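Side-chain contacts in protein PTHB1 (Homo sapiens, PDB 4YD8), which serves as a subunit of the BBSome, thought to act as a coat complex that sorts specific membrane proteins to primary cilia: residues V46-F49 with L53-F56; L29-V34 with V348-S353; D42-G47 with L358-L363. All coordinates share one frame; numbering follows the deposited sequence. Where two conformers were deposited one is given.

How the contacts relate
All three contacts are buried in the N-terminal seven-bladed beta-propeller, contact 2 nearest the centre of the chain (about 9 Å between centres, against 12 Å for contact 3 and 14 Å for contact 1). Contact 1 works within one blade: strands 43-47 and 52-56 form a hairpin held by backbone hydrogen bonds, with a water and an arginine on one face. Contacts 2 and 3 join that blade to the last one by purely apolar chemistry, contact 2 packing the edge strand 29-32 against strand 348-353 and contact 3 the next strand in each blade. V46 serves both kinds: its backbone holds the hairpin, while CG1 touches L352 and CG2 touches L358 of the last blade, besides L29 of its own.

Contact 1 (V46-F49 with L53-F56); sequences VGSF and LRIF
V46 and R54 face each other as an antiparallel hydrogen-bonded pair. V46 N donates to R54 O over 2.9 Å, nearly straight at 170° and in the plane of that carbonyl. The return bond, from R54 N to V46 O, is equally long, but its donor is tilted 18° from the carbonyl plane. V46 O has further company: a bridging water donates to it at 2.8 Å, and L53 CA, 3.6 Å from V46 O, points a C-H at it. The same water accepts from R54 NH1 at 3.0 Å, tying the arginine's polar end back to its partner strand. This is the hairpin of strands 43-47 and 52-56, the middle pair of a four-stranded propeller blade. One residue on, G47 and L53 form a non-hydrogen-bonded pair; L53 CD2 lies 4.1 Å from G47 CA, on the opposite face of the sheet from V46 and R54. The long aliphatic part of R54 suits a buried strand position, running extended from CG to NE (chi3 177°) and carrying the guanidinium alongside the partner strand toward S48. There E22 and E75 form salt bridges with it, which probably makes burial of its charge tolerable. S48 OG, 4.4 Å from R54 NH1 and oblique to the guanidinium, is hydrogen-bonded to the other carboxylate oxygen of E22, so one glutamate engages both segments.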
ATOM      1  N   VAL A  46       1.687 -11.027  -0.992  1.00 17.75           N
ATOM      2  CA  VAL A  46       0.234 -10.959  -0.925  1.00 19.42           C
ATOM      3  C   VAL A  46      -0.298 -11.778   0.242  1.00 22.92           C
ATOM      4  O   VAL A  46       0.048 -12.954   0.389  1.00 23.49           O
ATOM      5  CB  VAL A  46      -0.444 -11.468  -2.226  1.00 27.90           C
ATOM      6  CG1 VAL A  46      -1.970 -11.326  -2.114  1.00 26.68           C
ATOM      7  CG2 VAL A  46       0.037 -10.687  -3.437  1.00 30.66           C
ATOM      8  N   GLY A  47      -1.137 -11.153   1.070  1.00 22.28           N
ATOM      9  CA  GLY A  47      -1.829 -11.882   2.125  1.00 26.33           C
ATOM     10  C   GLY A  47      -3.301 -12.000   1.768  1.00 25.40           C
ATOM     11  O   GLY A  47      -3.840 -11.130   1.086  1.00 26.48           O
ATOM     12  N   SER A  48      -3.955 -13.082   2.183  1.00 26.11           N
ATOM     13  CA  SER A  48      -5.372 -13.237   1.866  1.00 26.63           C
ATOM     14  C   SER A  48      -6.236 -13.315   3.123  1.00 26.56           C
ATOM     15  O   SER A  48      -5.740 -13.595   4.219  1.00 27.46           O
ATOM     16  CB  SER A  48      -5.608 -14.476   0.992  1.00 35.65           C
ATOM     17  OG  SER A  48      -5.708 -15.670   1.734  1.00 39.05           O
ATOM     18  N   PHE A  49      -7.530 -13.071   2.956  1.00 26.99           N
ATOM     19  CA  PHE A  49      -8.447 -13.153   4.094  1.00 31.65           C
ATOM     20  C   PHE A  49      -8.650 -14.633   4.473  1.00 33.73           C
ATOM     21  O   PHE A  49      -9.291 -14.931   5.467  1.00 32.24           O
ATOM     22  CB  PHE A  49      -9.800 -12.509   3.781  1.00 38.55           C
ATOM     23  CG  PHE A  49      -9.749 -11.046   3.462  1.00 43.95           C
ATOM     24  CD1 PHE A  49      -8.646 -10.275   3.781  1.00 40.93           C
ATOM     25  CD2 PHE A  49     -10.835 -10.440   2.827  1.00 51.61           C
ATOM     26  CE1 PHE A  49      -8.622  -8.927   3.487  1.00 45.90           C
ATOM     27  CE2 PHE A  49     -10.819  -9.100   2.528  1.00 51.09           C
ATOM     28  CZ  PHE A  49      -9.714  -8.341   2.858  1.00 49.77           C
ATOM     29  N   LEU A  53      -0.145 -16.327   3.355  1.00 30.28           N
ATOM     30  CA  LEU A  53       0.838 -15.322   2.971  1.00 25.93           C
ATOM     31  C   LEU A  53       1.694 -15.911   1.852  1.00 26.13           C
ATOM     32  O   LEU A  53       2.241 -17.006   2.004  1.00 25.14           O
ATOM     33  CB  LEU A  53       1.705 -14.915   4.178  1.00 27.20           C
ATOM     34  CG  LEU A  53       2.648 -13.694   4.108  1.00 28.94           C
ATOM     35  CD1 LEU A  53       3.844 -13.898   3.175  1.00 26.75           C
ATOM     36  CD2 LEU A  53       1.899 -12.443   3.702  1.00 28.35           C
ATOM     37  N   ARG A  54       1.808 -15.194   0.739  1.00 23.16           N
ATOM     38  CA  ARG A  54       2.590 -15.678  -0.401  1.00 23.63           C
ATOM     39  C   ARG A  54       3.605 -14.626  -0.844  1.00 23.04           C
ATOM     40  O   ARG A  54       3.310 -13.440  -0.843  1.00 22.65           O
ATOM     41  CB  ARG A  54       1.664 -16.054  -1.577  1.00 24.66           C
ATOM     42  CG  ARG A  54       0.707 -17.207  -1.244  1.00 24.18           C
ATOM     43  CD  ARG A  54      -0.348 -17.434  -2.334  1.00 28.21           C
ATOM     44  NE  ARG A  54      -1.200 -18.585  -2.026  1.00 32.12           N
ATOM     45  CZ  ARG A  54      -2.454 -18.500  -1.584  1.00 32.66           C
ATOM     46  NH1 ARG A  54      -3.016 -17.316  -1.374  1.00 27.56           N
ATOM     47  NH2 ARG A  54      -3.152 -19.603  -1.340  1.00 32.42           N
ATOM     48  N   ILE A  55       4.793 -15.073  -1.232  1.00 24.09           N
ATOM     49  CA  ILE A  55       5.817 -14.178  -1.757  1.00 20.04           C
ATOM     50  C   ILE A  55       6.291 -14.698  -3.115  1.00 20.62           C
ATOM     51  O   ILE A  55       6.655 -15.871  -3.237  1.00 22.81           O
ATOM     52  CB  ILE A  55       7.028 -14.072  -0.809  1.00 23.68           C
ATOM     53  CG1 ILE A  55       6.586 -13.642   0.602  1.00 23.71           C
ATOM     54  CG2 ILE A  55       8.070 -13.093  -1.381  1.00 21.57           C
ATOM     55  CD1 ILE A  55       7.770 -13.559   1.597  1.00 21.44           C
ATOM     56  N   PHE A  56       6.266 -13.833  -4.122  1.00 18.51           N
ATOM     57  CA  PHE A  56       6.649 -14.208  -5.492  1.00 19.25           C
ATOM     58  C   PHE A  56       7.823 -13.393  -6.007  1.00 24.31           C
ATOM     59  O   PHE A  56       7.971 -12.212  -5.694  1.00 23.39           O
ATOM     60  CB  PHE A  56       5.498 -14.008  -6.498  1.00 20.74           C
ATOM     61  CG  PHE A  56       4.273 -14.837  -6.227  1.00 23.23           C
ATOM     62  CD1 PHE A  56       3.280 -14.370  -5.379  1.00 27.58           C
ATOM     63  CD2 PHE A  56       4.106 -16.078  -6.845  1.00 27.59           C
ATOM     64  CE1 PHE A  56       2.142 -15.126  -5.141  1.00 24.25           C
ATOM     65  CE2 PHE A  56       2.969 -16.839  -6.612  1.00 27.58           C
ATOM     66  CZ  PHE A  56       1.984 -16.359  -5.747  1.00 26.61           C
TER
HETATM   67  O   HOH W   1      -1.860 -14.864  -0.157  1.00 28.55           O

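Contact 2 (L29-V34 with V348-S353); sequences LCLANV and VIVTLS
L29 CD2 sits above the plane of the V350-T351 peptide, out beyond its oxygen, 3.9 Å from V350 O. That peptide is the flat group of this contact, since the side chains that meet are all aliphatic; the V350 backbone is itself hydrogen-bonded to R338 of the adjoining strand 334-342. L29 meets two residues of the opposing strand. Its first torsion (chi1 174°) swings CG toward that strand, and chi2 of 64° then sets the two methyls, with CD1 4.2 Å from V350 CG1. Toward L352, the two leucines pass alongside one another in opposite directions: L352 CD2 reaches L29 CB at 4.1 Å, while L29 CD2 reaches L352 CB at 4.2 Å, each methyl lying against the other's stem. Further along, L31 sits across V350, its CD1 3.7 Å from V350 CG2, although L31 was deposited in two conformers and this short approach belongs to one of them. V350 thus divides its branches, CG1 to L29 and CG2 to L31, as a beta-branched residue can. Leucines suit the partner positions because they are long enough to span strand axes 8.7 Å apart, too far for backbone pairing. Beyond them, L352 also touches F24, and both L29 and L31 touch R338. Alternate residues of each strand point to the interface, and the result is the face-to-face packing of neighbouring blades in a beta-propeller, here strand 29-32, the edge strand of one blade, against strand 348-353 of the last.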
ATOM      1  N   LEU A  29      -1.746  -6.273  -0.882  1.00 21.01           N
ATOM      2  CA  LEU A  29      -0.653  -6.332  -1.873  1.00 20.76           C
ATOM      3  C   LEU A  29       0.516  -5.424  -1.481  1.00 22.43           C
ATOM      4  O   LEU A  29       0.323  -4.228  -1.216  1.00 22.50           O
ATOM      5  CB  LEU A  29      -1.186  -5.925  -3.254  1.00 19.89           C
ATOM      6  CG  LEU A  29      -0.122  -5.807  -4.354  1.00 23.06           C
ATOM      7  CD1 LEU A  29       0.521  -7.171  -4.624  1.00 22.28           C
ATOM      8  CD2 LEU A  29      -0.740  -5.207  -5.623  1.00 22.55           C
ATOM      9  N   CYS A  30       1.723  -5.977  -1.453  1.00 18.56           N
ATOM     10  CA  CYS A  30       2.896  -5.189  -1.158  1.00 19.73           C
ATOM     11  C   CYS A  30       4.016  -5.554  -2.128  1.00 21.43           C
ATOM     12  O   CYS A  30       4.206  -6.723  -2.456  1.00 22.31           O
ATOM     13  CB  CYS A  30       3.328  -5.413   0.298  1.00 22.71           C
ATOM     14  SG  CYS A  30       4.716  -4.401   0.811  1.00 30.40           S
ATOM     15  N   LEU A  31       4.702  -4.532  -2.615  1.00 19.11           N
ATOM     16  CA  LEU A  31       5.854  -4.709  -3.502  0.63 24.34           C
ATOM     17  C   LEU A  31       7.099  -4.158  -2.820  1.00 25.40           C
ATOM     18  O   LEU A  31       7.215  -2.947  -2.634  1.00 27.83           O
ATOM     19  CB  LEU A  31       5.633  -3.983  -4.831  0.63 26.78           C
ATOM     20  CG  LEU A  31       5.316  -4.711  -6.135  0.63 33.21           C
ATOM     21  CD1 LEU A  31       5.220  -3.692  -7.280  0.63 25.50           C
ATOM     22  CD2 LEU A  31       6.367  -5.787  -6.462  0.63 27.47           C
ATOM     23  N   ALA A  32       8.038  -5.028  -2.457  1.00 18.98           N
ATOM     24  CA  ALA A  32       9.200  -4.550  -1.710  1.00 18.03           C
ATOM     25  C   ALA A  32      10.354  -5.532  -1.745  1.00 21.09           C
ATOM     26  O   ALA A  32      10.166  -6.717  -2.026  1.00 24.11           O
ATOM     27  CB  ALA A  32       8.808  -4.281  -0.231  1.00 21.56           C
ATOM     28  N   ASN A  33      11.544  -5.029  -1.438  1.00 21.10           N
ATOM     29  CA  ASN A  33      12.736  -5.868  -1.397  1.00 20.59           C
ATOM     30  C   ASN A  33      12.798  -6.556  -0.040  1.00 25.54           C
ATOM     31  O   ASN A  33      13.691  -6.289   0.762  1.00 22.46           O
ATOM     32  CB  ASN A  33      13.989  -5.033  -1.652  1.00 22.26           C
ATOM     33  CG  ASN A  33      15.242  -5.885  -1.761  1.00 23.58           C
ATOM     34  OD1 ASN A  33      15.162  -7.105  -1.890  1.00 27.46           O
ATOM     35  ND2 ASN A  33      16.402  -5.247  -1.699  1.00 26.42           N
ATOM     36  N   VAL A  34      11.837  -7.449   0.195  1.00 22.53           N
ATOM     37  CA  VAL A  34      11.549  -7.961   1.538  1.00 25.31           C
ATOM     38  C   VAL A  34      12.649  -8.907   2.039  1.00 24.76           C
ATOM     39  O   VAL A  34      12.814  -9.092   3.253  1.00 25.88           O
ATOM     40  CB  VAL A  34      10.151  -8.673   1.568  1.00 25.58           C
ATOM     41  CG1 VAL A  34      10.170  -9.962   0.749  1.00 26.30           C
ATOM     42  CG2 VAL A  34       9.693  -8.935   3.014  1.00 24.42           C
ATOM     43  N   VAL A 348       7.373  -1.749 -13.505  1.00 29.66           N
ATOM     44  CA  VAL A 348       6.464  -2.864 -13.743  1.00 24.01           C
ATOM     45  C   VAL A 348       5.187  -2.682 -12.924  1.00 25.85           C
ATOM     46  O   VAL A 348       5.245  -2.400 -11.736  1.00 22.78           O
ATOM     47  CB  VAL A 348       7.118  -4.219 -13.403  1.00 26.50           C
ATOM     48  CG1 VAL A 348       6.063  -5.337 -13.375  1.00 22.56           C
ATOM     49  CG2 VAL A 348       8.238  -4.546 -14.403  1.00 26.12           C
ATOM     50  N   ILE A 349       4.038  -2.832 -13.570  1.00 21.50           N
ATOM     51  CA  ILE A 349       2.740  -2.711 -12.907  1.00 23.37           C
ATOM     52  C   ILE A 349       2.304  -4.059 -12.364  1.00 25.25           C
ATOM     53  O   ILE A 349       2.335  -5.058 -13.084  1.00 21.57           O
ATOM     54  CB  ILE A 349       1.642  -2.200 -13.866  1.00 25.17           C
ATOM     55  CG1 ILE A 349       1.958  -0.796 -14.370  1.00 31.67           C
ATOM     56  CG2 ILE A 349       0.256  -2.192 -13.186  1.00 23.74           C
ATOM     57  CD1 ILE A 349       0.922  -0.308 -15.372  1.00 34.74           C
ATOM     58  N   VAL A 350       1.908  -4.090 -11.099  1.00 19.73           N
ATOM     59  CA  VAL A 350       1.352  -5.309 -10.518  1.00 19.60           C
ATOM     60  C   VAL A 350      -0.077  -5.023 -10.075  1.00 24.71           C
ATOM     61  O   VAL A 350      -0.309  -4.074  -9.327  1.00 22.27           O
ATOM     62  CB  VAL A 350       2.166  -5.808  -9.315  1.00 22.80           C
ATOM     63  CG1 VAL A 350       1.534  -7.083  -8.721  1.00 21.90           C
ATOM     64  CG2 VAL A 350       3.644  -6.034  -9.711  1.00 20.03           C
ATOM     65  N   THR A 351      -1.030  -5.823 -10.547  1.00 23.01           N
ATOM     66  CA  THR A 351      -2.426  -5.684 -10.102  1.00 21.66           C
ATOM     67  C   THR A 351      -2.937  -6.926  -9.380  1.00 27.70           C
ATOM     68  O   THR A 351      -2.572  -8.055  -9.723  1.00 23.09           O
ATOM     69  CB  THR A 351      -3.393  -5.415 -11.275  1.00 26.33           C
ATOM     70  OG1 THR A 351      -3.287  -6.481 -12.234  1.00 27.22           O
ATOM     71  CG2 THR A 351      -3.092  -4.079 -11.946  1.00 24.16           C
ATOM     72  N   LEU A 352      -3.815  -6.707  -8.403  1.00 23.57           N
ATOM     73  CA  LEU A 352      -4.468  -7.781  -7.670  1.00 23.47           C
ATOM     74  C   LEU A 352      -5.978  -7.554  -7.651  1.00 23.73           C
ATOM     75  O   LEU A 352      -6.439  -6.456  -7.311  1.00 25.63           O
ATOM     76  CB  LEU A 352      -3.935  -7.853  -6.234  1.00 23.35           C
ATOM     77  CG  LEU A 352      -4.614  -8.866  -5.303  1.00 24.23           C
ATOM     78  CD1 LEU A 352      -4.320 -10.303  -5.743  1.00 22.04           C
ATOM     79  CD2 LEU A 352      -4.153  -8.634  -3.881  1.00 20.48           C
ATOM     80  N   SER A 353      -6.743  -8.583  -8.009  1.00 22.35           N
ATOM     81  CA  SER A 353      -8.211  -8.504  -7.977  1.00 25.46           C
ATOM     82  C   SER A 353      -8.746  -9.063  -6.652  1.00 28.00           C
ATOM     83  O   SER A 353      -8.004  -9.699  -5.895  1.00 25.63           O
ATOM     84  CB  SER A 353      -8.822  -9.265  -9.157  1.00 26.35           C
ATOM     85  OG  SER A 353      -8.673 -10.662  -8.986  1.00 28.63           O
TER

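Contact 3 (D42-G47 with L358-L363); sequences DKIIVG and LQCSYL
I44 reaches across the interface between two propeller blades to meet both L358 and C360. Strand 43-47 is the second strand of its blade, and strand 357-362 belongs to the last blade, which the N-terminal strand 8-17 completes in the Velcro manner familiar from beta-propellers. The two branches of I44 share the work. CG2 meets L358 CD2 tip to tip at 3.9 Å; the longer branch, fully extended at chi2 170°, carries CD1 to C360 SG at 3.7 Å. A beta-branched isoleucine suits this place, since it fills two neighbouring positions on the facing sheet. C360 is small enough to lie under that methyl while also touching W13 and W14 of strand 8-17. Because side chains alternate along the strand, I45 points away and V46 turns back to the interface. L358, flanked by V350 and W14 of the two adjoining strands, extends toward V46, its first torsion of -179° pointing CG across the gap between the blades. A single methyl of L358 serves two strand residues: CD2, touching I44, also comes within 4.2 Å of V46 CG2.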
ATOM      1  N   ASP A  42      12.253  -5.874  -6.331  1.00 25.24           N
ATOM      2  CA  ASP A  42      11.096  -6.101  -5.469  1.00 23.56           C
ATOM      3  C   ASP A  42      10.646  -7.553  -5.530  1.00 25.32           C
ATOM      4  O   ASP A  42      10.956  -8.272  -6.477  1.00 25.20           O
ATOM      5  CB  ASP A  42       9.922  -5.195  -5.853  1.00 22.95           C
ATOM      6  CG  ASP A  42      10.194  -3.747  -5.538  1.00 30.01           C
ATOM      7  OD1 ASP A  42      10.822  -3.492  -4.481  1.00 27.95           O
ATOM      8  OD2 ASP A  42       9.789  -2.877  -6.339  1.00 33.53           O
ATOM      9  N   LYS A  43       9.935  -7.976  -4.498  1.00 20.40           N
ATOM     10  CA  LYS A  43       9.181  -9.222  -4.548  1.00 21.64           C
ATOM     11  C   LYS A  43       7.722  -8.858  -4.345  1.00 23.27           C
ATOM     12  O   LYS A  43       7.432  -7.814  -3.772  1.00 22.03           O
ATOM     13  CB  LYS A  43       9.633 -10.215  -3.478  1.00 23.28           C
ATOM     14  CG  LYS A  43      10.966 -10.877  -3.796  1.00 32.51           C
ATOM     15  CD  LYS A  43      12.119  -9.950  -3.498  1.00 34.59           C
ATOM     16  CE  LYS A  43      13.404 -10.447  -4.143  1.00 32.68           C
ATOM     17  NZ  LYS A  43      14.457  -9.426  -3.955  1.00 29.97           N
ATOM     18  N   ILE A  44       6.815  -9.704  -4.823  1.00 18.24           N
ATOM     19  CA  ILE A  44       5.388  -9.477  -4.610  1.00 18.75           C
ATOM     20  C   ILE A  44       4.990 -10.208  -3.335  1.00 20.91           C
ATOM     21  O   ILE A  44       5.213 -11.422  -3.219  1.00 22.67           O
ATOM     22  CB  ILE A  44       4.538  -9.990  -5.775  1.00 20.60           C
ATOM     23  CG1 ILE A  44       4.985  -9.372  -7.102  1.00 21.88           C
ATOM     24  CG2 ILE A  44       3.060  -9.708  -5.548  1.00 19.22           C
ATOM     25  CD1 ILE A  44       4.331 -10.046  -8.280  1.00 23.57           C
ATOM     26  N   ILE A  45       4.428  -9.476  -2.378  1.00 19.25           N
ATOM     27  CA  ILE A  45       3.917 -10.095  -1.162  1.00 18.44           C
ATOM     28  C   ILE A  45       2.413  -9.920  -1.134  1.00 19.12           C
ATOM     29  O   ILE A  45       1.924  -8.799  -1.264  1.00 20.72           O
ATOM     30  CB  ILE A  45       4.505  -9.473   0.130  1.00 21.14           C
ATOM     31  CG1 ILE A  45       6.036  -9.516   0.103  1.00 25.64           C
ATOM     32  CG2 ILE A  45       3.926 -10.193   1.373  1.00 18.90           C
ATOM     33  CD1 ILE A  45       6.676  -8.207  -0.219  1.00 27.85           C
ATOM     34  N   VAL A  46       1.687 -11.027  -0.992  1.00 17.75           N
ATOM     35  CA  VAL A  46       0.234 -10.959  -0.925  1.00 19.42           C
ATOM     36  C   VAL A  46      -0.298 -11.778   0.242  1.00 22.92           C
ATOM     37  O   VAL A  46       0.048 -12.954   0.389  1.00 23.49           O
ATOM     38  CB  VAL A  46      -0.444 -11.468  -2.226  1.00 27.90           C
ATOM     39  CG1 VAL A  46      -1.970 -11.326  -2.114  1.00 26.68           C
ATOM     40  CG2 VAL A  46       0.037 -10.687  -3.437  1.00 30.66           C
ATOM     41  N   GLY A  47      -1.137 -11.153   1.070  1.00 22.28           N
ATOM     42  CA  GLY A  47      -1.829 -11.882   2.125  1.00 26.33           C
ATOM     43  C   GLY A  47      -3.301 -12.000   1.768  1.00 25.40           C
ATOM     44  O   GLY A  47      -3.840 -11.130   1.086  1.00 26.48           O
ATOM     45  N   LEU A 358      -3.623 -12.215  -9.950  1.00 23.75           N
ATOM     46  CA  LEU A 358      -2.425 -11.416  -9.752  1.00 22.89           C
ATOM     47  C   LEU A 358      -1.668 -11.343 -11.067  1.00 28.89           C
ATOM     48  O   LEU A 358      -1.341 -12.382 -11.657  1.00 25.36           O
ATOM     49  CB  LEU A 358      -1.556 -12.025  -8.651  1.00 21.59           C
ATOM     50  CG  LEU A 358      -0.254 -11.311  -8.267  1.00 23.07           C
ATOM     51  CD1 LEU A 358      -0.552  -9.941  -7.657  1.00 20.23           C
ATOM     52  CD2 LEU A 358       0.547 -12.175  -7.307  1.00 21.10           C
ATOM     53  N   GLN A 359      -1.378 -10.136 -11.538  1.00 23.11           N
ATOM     54  CA  GLN A 359      -0.793  -9.967 -12.871  0.72 24.91           C
ATOM     55  C   GLN A 359       0.313  -8.916 -12.918  1.00 27.54           C
ATOM     56  O   GLN A 359       0.183  -7.833 -12.318  1.00 23.73           O
ATOM     57  CB  GLN A 359      -1.888  -9.594 -13.884  0.72 24.57           C
ATOM     58  CG  GLN A 359      -1.349  -9.338 -15.316  0.72 22.99           C
ATOM     59  CD  GLN A 359      -2.460  -9.250 -16.326  0.72 36.48           C
ATOM     60  OE1 GLN A 359      -3.241  -8.300 -16.317  0.72 39.88           O
ATOM     61  NE2 GLN A 359      -2.543 -10.243 -17.208  0.72 39.93           N
ATOM     62  N   CYS A 360       1.382  -9.210 -13.649  1.00 24.36           N
ATOM     63  CA  CYS A 360       2.438  -8.226 -13.903  1.00 23.16           C
ATOM     64  C   CYS A 360       2.361  -7.778 -15.346  1.00 28.56           C
ATOM     65  O   CYS A 360       2.199  -8.610 -16.247  1.00 24.43           O
ATOM     66  CB  CYS A 360       3.838  -8.805 -13.643  1.00 24.20           C
ATOM     67  SG  CYS A 360       4.121  -9.368 -11.960  1.00 26.33           S
ATOM     68  N   SER A 361       2.499  -6.478 -15.569  1.00 25.04           N
ATOM     69  CA  SER A 361       2.496  -5.945 -16.927  0.66 27.32           C
ATOM     70  C   SER A 361       3.465  -4.776 -17.066  1.00 27.77           C
ATOM     71  O   SER A 361       3.939  -4.217 -16.069  1.00 27.90           O
ATOM     72  CB  SER A 361       1.086  -5.510 -17.328  0.66 25.85           C
ATOM     73  OG  SER A 361       0.591  -4.544 -16.428  0.66 26.48           O
ATOM     74  N   TYR A 362       3.775  -4.436 -18.315  1.00 25.01           N
ATOM     75  CA  TYR A 362       4.631  -3.307 -18.614  1.00 28.20           C
ATOM     76  C   TYR A 362       3.783  -2.103 -19.012  1.00 31.85           C
ATOM     77  O   TYR A 362       2.663  -2.244 -19.514  1.00 35.57           O
ATOM     78  CB  TYR A 362       5.603  -3.626 -19.748  1.00 30.29           C
ATOM     79  CG  TYR A 362       6.522  -4.811 -19.539  1.00 29.41           C
ATOM     80  CD1 TYR A 362       7.483  -4.814 -18.529  1.00 30.80           C
ATOM     81  CD2 TYR A 362       6.478  -5.898 -20.400  1.00 28.48           C
ATOM     82  CE1 TYR A 362       8.346  -5.895 -18.366  1.00 27.73           C
ATOM     83  CE2 TYR A 362       7.342  -6.973 -20.256  1.00 28.97           C
ATOM     84  CZ  TYR A 362       8.271  -6.969 -19.240  1.00 34.33           C
ATOM     85  OH  TYR A 362       9.124  -8.045 -19.114  1.00 32.24           O
ATOM     86  N   LEU A 363       4.306  -0.915 -18.771  1.00 37.97           N
ATOM     87  CA  LEU A 363       3.614   0.290 -19.201  1.00 44.18           C
ATOM     88  C   LEU A 363       3.485   0.345 -20.726  1.00 49.67           C
ATOM     89  O   LEU A 363       4.082  -0.469 -21.446  1.00 55.60           O
ATOM     90  CB  LEU A 363       4.346   1.509 -18.651  1.00 48.88           C
ATOM     91  CG  LEU A 363       4.180   1.553 -17.126  1.00 41.55           C
ATOM     92  CD1 LEU A 363       5.343   2.248 -16.468  1.00 48.28           C
ATOM     93  CD2 LEU A 363       2.889   2.253 -16.774  1.00 43.59           C
TER